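Local coordinates for protein RTX toxin (Vibrio vulnificus CMCP6, PDB 6A7H) that probably acts as an endopeptidase specific for Ras and Rap1, inactivating these small GTPases of the host as part of a bacterial toxin, at residues G304-E309 with L457-L462; I336-L341 with V432-K437. All coordinates share one frame; numbering follows the deposited sequence.

Contact 1 of 2, residues G304-E309 with L457-L462; sequences GLLIGE and LDLPAL
Two backbone hydrogen bonds clamp Leu-462 to strand 304-309. Leu-462 N donates to Leu-306 O over 2.9 Å, and the N-H is bent off the line (138° at the hydrogen). Gly-308 N returns a much straighter bond to Leu-462 O at 2.8 Å, 169° at the hydrogen. Together they bracket Ile-307 and make one beta bridge, Ile-307 with Leu-462.

Within the two segments this is a single bridge; the end-to-end directions of 304-308 and 457-462 differ by 51°. One step back, a water links the backbones where Leu-306 N and Pro-460 O are 4.4 Å apart, too far for a direct bond: it accepts from Leu-306 N at 2.8 Å and donates to Pro-460 O, so both groups are satisfied.

The apolar contacts are made by leucines. Leu-306 reaches between two of them: its CD1 rests on Leu-459 CB at 3.7 Å, the side chains crossing at about a right angle, while Leu-306 CD2 meets Leu-457 CD1 more loosely. With CG beside its backbone N, Leu-459 reaches back so that CD1 lies 3.5 Å from Gly-304 O, a van der Waals contact. Leu-305 CD2 lies 4.0 Å from Leu-462 CD1, and both side chains also touch Leu-298 of helix 290-298.

The segment 457-462 leaves helix 453-457 through a Schellman motif at Asp-458, and Trp-269 NE1 bonds Leu-459 O. Thus a short strand of the two-stranded antiparallel sheet is joined to an outermost strand of the parallel sheet. The chemistry implies a junction of sheets whose polar grip is confined to backbone and water, while its side chains contribute apolar packing.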
loop_
_atom_site.group_PDB
_atom_site.type_symbol
_atom_site.label_atom_id
_atom_site.label_comp_id
_atom_site.label_asym_id
_atom_site.label_seq_id
_atom_site.Cartn_x
_atom_site.Cartn_y
_atom_site.Cartn_z
ATOM N N GLY A 304 -11.038 -19.950 -13.304
ATOM C CA GLY A 304 -10.285 -19.101 -14.202
ATOM C C GLY A 304 -8.963 -19.674 -14.670
ATOM O O GLY A 304 -8.632 -20.824 -14.370
ATOM N N LEU A 305 -8.233 -18.859 -15.435
ATOM C CA LEU A 305 -6.888 -19.168 -15.908
ATOM C C LEU A 305 -5.864 -18.200 -15.350
ATOM O O LEU A 305 -6.103 -16.993 -15.340
ATOM C CB LEU A 305 -6.802 -19.085 -17.428
ATOM C CG LEU A 305 -7.625 -19.968 -18.334
ATOM C CD1 LEU A 305 -7.053 -19.837 -19.727
ATOM C CD2 LEU A 305 -7.534 -21.383 -17.846
ATOM N N LEU A 306 -4.711 -18.717 -14.935
ATOM C CA LEU A 306 -3.600 -17.871 -14.510
ATOM C C LEU A 306 -2.453 -18.026 -15.489
ATOM O O LEU A 306 -1.859 -19.101 -15.599
ATOM C CB LEU A 306 -3.132 -18.223 -13.085
ATOM C CG LEU A 306 -4.124 -17.964 -11.940
ATOM C CD1 LEU A 306 -3.583 -18.486 -10.608
ATOM C CD2 LEU A 306 -4.451 -16.479 -11.840
ATOM N N ILE A 307 -2.140 -16.957 -16.205
ATOM C CA ILE A 307 -1.047 -17.014 -17.154
ATOM C C ILE A 307 0.155 -16.200 -16.689
ATOM O O ILE A 307 0.027 -15.037 -16.329
ATOM C CB ILE A 307 -1.487 -16.537 -18.533
ATOM C CG1 ILE A 307 -2.642 -17.416 -19.026
ATOM C CG2 ILE A 307 -0.309 -16.593 -19.496
ATOM C CD1 ILE A 307 -3.152 -17.069 -20.426
ATOM N N GLY A 308 1.325 -16.832 -16.692
ATOM C CA GLY A 308 2.548 -16.174 -16.273
ATOM C C GLY A 308 3.169 -15.325 -17.365
ATOM O O GLY A 308 3.020 -15.613 -18.554
ATOM N N GLU A 309 3.850 -14.259 -16.956
ATOM C CA GLU A 309 4.621 -13.436 -17.872
ATOM C C GLU A 309 6.007 -13.291 -17.284
ATOM O O GLU A 309 6.160 -13.033 -16.092
ATOM C CB GLU A 309 3.973 -12.059 -18.107
ATOM C CG GLU A 309 4.764 -11.181 -19.080
ATOM C CD GLU A 309 4.147 -9.801 -19.323
ATOM O OE1 GLU A 309 2.934 -9.713 -19.646
ATOM O OE2 GLU A 309 4.896 -8.803 -19.221
ATOM N N LEU A 457 -6.226 -18.658 -5.092
ATOM C CA LEU A 457 -7.363 -18.854 -6.004
ATOM C C LEU A 457 -7.602 -20.313 -6.411
ATOM O O LEU A 457 -8.452 -20.587 -7.266
ATOM C CB LEU A 457 -7.172 -18.016 -7.262
ATOM C CG LEU A 457 -7.031 -16.500 -7.089
ATOM C CD1 LEU A 457 -6.755 -15.844 -8.406
ATOM C CD2 LEU A 457 -8.282 -15.902 -6.441
ATOM N N ASP A 458 -6.852 -21.237 -5.806
ATOM C CA ASP A 458 -6.984 -22.673 -6.085
ATOM C C ASP A 458 -6.780 -22.999 -7.581
ATOM O O ASP A 458 -7.527 -23.781 -8.176
ATOM C CB ASP A 458 -8.350 -23.184 -5.590
ATOM C CG ASP A 458 -8.442 -24.717 -5.564
ATOM O OD1 ASP A 458 -7.393 -25.394 -5.500
ATOM O OD2 ASP A 458 -9.570 -25.249 -5.597
ATOM N N LEU A 459 -5.759 -22.397 -8.183
ATOM C CA LEU A 459 -5.484 -22.608 -9.602
ATOM C C LEU A 459 -4.015 -22.925 -9.879
ATOM O O LEU A 459 -3.135 -22.528 -9.115
ATOM C CB LEU A 459 -5.903 -21.377 -10.406
ATOM C CG LEU A 459 -7.393 -21.031 -10.428
ATOM C CD1 LEU A 459 -7.617 -19.753 -11.250
ATOM C CD2 LEU A 459 -8.206 -22.185 -10.983
ATOM N N PRO A 460 -3.745 -23.646 -10.983
ATOM C CA PRO A 460 -2.359 -23.882 -11.402
ATOM C C PRO A 460 -1.780 -22.660 -12.111
ATOM O O PRO A 460 -2.526 -21.823 -12.614
ATOM C CB PRO A 460 -2.487 -25.069 -12.355
ATOM C CG PRO A 460 -3.833 -24.867 -12.983
ATOM C CD PRO A 460 -4.711 -24.296 -11.887
ATOM N N ALA A 461 -0.462 -22.540 -12.143
ATOM C CA ALA A 461 0.163 -21.460 -12.898
ATOM C C ALA A 461 0.459 -21.961 -14.305
ATOM O O ALA A 461 1.003 -23.057 -14.470
ATOM C CB ALA A 461 1.443 -20.977 -12.210
ATOM N N LEU A 462 0.110 -21.165 -15.307
ATOM C CA LEU A 462 0.225 -21.591 -16.700
ATOM C C LEU A 462 1.201 -20.765 -17.550
ATOM O O LEU A 462 1.547 -19.619 -17.232
ATOM C CB LEU A 462 -1.151 -21.561 -17.372
ATOM C CG LEU A 462 -2.275 -22.360 -16.710
ATOM C CD1 LEU A 462 -3.613 -22.108 -17.406
ATOM C CD2 LEU A 462 -1.929 -23.837 -16.716
HETATM O O HOH W 1 -4.831 -21.345 -14.009
#

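Contact 2 of 2, residues I336-L341 with V432-K437; sequences IGLLHL and VAIYGK
Gly-337 N donates to Val-432 O at 2.7 Å (169° at the hydrogen), and Gly-337 O accepts from Ile-434 N at 2.8 Å; Leu-339 N then bonds Ile-434 O at 3.0 Å. This alternation is that of parallel beta pairing, and the segment axes, 11° apart, confirm it. The two strands are the inner pair of a four-stranded parallel sheet. Weaker CA-H...O contacts reinforce them, from Ile-336 CA to Val-432 O and from Ala-433 CA to Gly-337 O.

One face carries Ile-336, Leu-338, Val-432 and Ile-434. Ile-336 and Val-432 lie side by side, CG1 to CG1 at 3.7 Å, both touching Val-321 of helix 316-323. On the other face Ala-433 and Tyr-435 pack against Leu-422 of helix 405-422, which places the sheet between helices.

From Leu-338 to Leu-341 the chain makes a type I beta turn. Leu-339, with CG anti to the backbone N (chi1 -175°), crosses Tyr-435 at about a right angle, its CD2 3.9 Å from Tyr-435 CD2. His-340 NE2 is hydrogen-bonded to Glu-309 OE1, and at the ring's edge, near its plane, His-340 CE1 touches Ile-434 CG2 at 3.7 Å.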
loop_
_atom_site.group_PDB
_atom_site.type_symbol
_atom_site.label_atom_id
_atom_site.label_comp_id
_atom_site.label_asym_id
_atom_site.label_seq_id
_atom_site.Cartn_x
_atom_site.Cartn_y
_atom_site.Cartn_z
ATOM N N ILE A 336 -11.001 -10.130 -17.892
ATOM C CA ILE A 336 -9.573 -10.209 -18.174
ATOM C C ILE A 336 -8.772 -9.419 -17.133
ATOM O O ILE A 336 -9.001 -8.230 -16.932
ATOM C CB ILE A 336 -9.267 -9.684 -19.567
ATOM C CG1 ILE A 336 -9.888 -10.612 -20.623
ATOM C CG2 ILE A 336 -7.774 -9.557 -19.755
ATOM C CD1 ILE A 336 -10.212 -9.920 -21.946
ATOM N N GLY A 337 -7.844 -10.078 -16.458
ATOM C CA GLY A 337 -7.097 -9.406 -15.411
ATOM C C GLY A 337 -5.653 -9.134 -15.795
ATOM O O GLY A 337 -4.957 -10.000 -16.353
ATOM N N LEU A 338 -5.196 -7.930 -15.474
ATOM C CA LEU A 338 -3.849 -7.493 -15.816
ATOM C C LEU A 338 -3.111 -7.045 -14.564
ATOM O O LEU A 338 -3.535 -6.096 -13.903
ATOM C CB LEU A 338 -3.892 -6.338 -16.833
ATOM C CG LEU A 338 -4.676 -6.536 -18.137
ATOM C CD1 LEU A 338 -4.502 -5.331 -19.047
ATOM C CD2 LEU A 338 -4.294 -7.838 -18.870
ATOM N N LEU A 339 -2.007 -7.710 -14.239
ATOM C CA LEU A 339 -1.152 -7.234 -13.156
ATOM C C LEU A 339 -0.447 -5.947 -13.603
ATOM O O LEU A 339 0.089 -5.199 -12.785
ATOM C CB LEU A 339 -0.127 -8.306 -12.743
ATOM C CG LEU A 339 0.760 -7.962 -11.536
ATOM C CD1 LEU A 339 -0.071 -7.694 -10.245
ATOM C CD2 LEU A 339 1.810 -9.030 -11.322
ATOM N N HIS A 340 -0.472 -5.687 -14.908
ATOM C CA HIS A 340 0.215 -4.539 -15.495
ATOM C C HIS A 340 -0.303 -3.177 -15.023
ATOM O O HIS A 340 0.423 -2.177 -15.062
ATOM C CB HIS A 340 0.124 -4.616 -17.028
ATOM C CG HIS A 340 0.537 -5.940 -17.593
ATOM N ND1 HIS A 340 -0.262 -7.063 -17.521
ATOM C CD2 HIS A 340 1.665 -6.321 -18.249
ATOM C CE1 HIS A 340 0.354 -8.077 -18.107
ATOM N NE2 HIS A 340 1.526 -7.654 -18.552
ATOM N N LEU A 341 -1.554 -3.138 -14.588
ATOM C CA LEU A 341 -2.188 -1.902 -14.150
ATOM C C LEU A 341 -2.585 -1.965 -12.667
ATOM O O LEU A 341 -2.964 -3.027 -12.160
ATOM C CB LEU A 341 -3.416 -1.608 -15.015
ATOM C CG LEU A 341 -3.108 -1.507 -16.506
ATOM C CD1 LEU A 341 -4.406 -1.341 -17.330
ATOM C CD2 LEU A 341 -2.139 -0.338 -16.772
ATOM N N VAL A 432 -9.545 -14.762 -17.016
ATOM C CA VAL A 432 -8.186 -15.047 -17.420
ATOM C C VAL A 432 -7.351 -13.884 -16.883
ATOM O O VAL A 432 -7.632 -12.716 -17.143
ATOM C CB VAL A 432 -8.041 -15.200 -18.955
ATOM C CG1 VAL A 432 -8.592 -13.989 -19.675
ATOM C CG2 VAL A 432 -6.585 -15.447 -19.348
ATOM N N ALA A 433 -6.355 -14.205 -16.079
ATOM C CA ALA A 433 -5.551 -13.172 -15.469
ATOM C C ALA A 433 -4.092 -13.394 -15.851
ATOM O O ALA A 433 -3.639 -14.532 -15.968
ATOM C CB ALA A 433 -5.741 -13.176 -13.960
ATOM N N ILE A 434 -3.374 -12.305 -16.079
ATOM C CA ILE A 434 -1.968 -12.388 -16.412
ATOM C C ILE A 434 -1.138 -11.751 -15.301
ATOM O O ILE A 434 -1.240 -10.541 -15.056
ATOM C CB ILE A 434 -1.676 -11.707 -17.751
ATOM C CG1 ILE A 434 -2.424 -12.430 -18.879
ATOM C CG2 ILE A 434 -0.181 -11.716 -18.033
ATOM C CD1 ILE A 434 -2.492 -11.647 -20.164
ATOM N N TYR A 435 -0.340 -12.585 -14.628
ATOM C CA TYR A 435 0.577 -12.167 -13.555
ATOM C C TYR A 435 2.046 -12.395 -13.918
ATOM O O TYR A 435 2.378 -13.290 -14.700
ATOM C CB TYR A 435 0.284 -12.939 -12.273
ATOM C CG TYR A 435 -0.965 -12.531 -11.523
ATOM C CD1 TYR A 435 -2.219 -13.022 -11.877
ATOM C CD2 TYR A 435 -0.881 -11.685 -10.430
ATOM C CE1 TYR A 435 -3.355 -12.641 -11.172
ATOM C CE2 TYR A 435 -2.002 -11.304 -9.728
ATOM C CZ TYR A 435 -3.229 -11.775 -10.096
ATOM O OH TYR A 435 -4.318 -11.374 -9.367
ATOM N N GLY A 436 2.930 -11.601 -13.330
ATOM C CA GLY A 436 4.350 -11.908 -13.372
ATOM C C GLY A 436 4.573 -13.182 -12.570
ATOM O O GLY A 436 3.863 -13.428 -11.579
ATOM N N LYS A 437 5.550 -13.992 -12.980
ATOM C CA LYS A 437 5.704 -15.324 -12.387
ATOM C C LYS A 437 6.039 -15.324 -10.888
ATOM O O LYS A 437 5.833 -16.327 -10.209
ATOM C CB LYS A 437 6.763 -16.129 -13.152
ATOM C CG LYS A 437 6.219 -16.808 -14.406
ATOM C CD LYS A 437 7.042 -18.024 -14.867
ATOM C CE LYS A 437 8.485 -17.997 -14.394
ATOM N NZ LYS A 437 9.187 -19.288 -14.667
#

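How the contacts relate
Both contacts are largely buried and reach one parallel sheet, in which strands 304-309 and 430-436 are neighbours: contact 2 lies within it, contact 1 on its outer strand 304-309. Their centres lie about 10 Å apart. Contact 2 joins the two inner strands through regular pairing, whereas contact 1 attaches a divergent segment by a single bridge and a water. Along the chain, contact 2 is nested within the loop that contact 1 closes. They meet directly: Ile-307 N to Ala-433 O, at 2.9 Å, is a probable backbone hydrogen bond, and Ile-307 CD1 packs on Val-432 CG2. The bond between Glu-309 and His-340 also joins the two contacts, a polar tie beside the aliphatic packing.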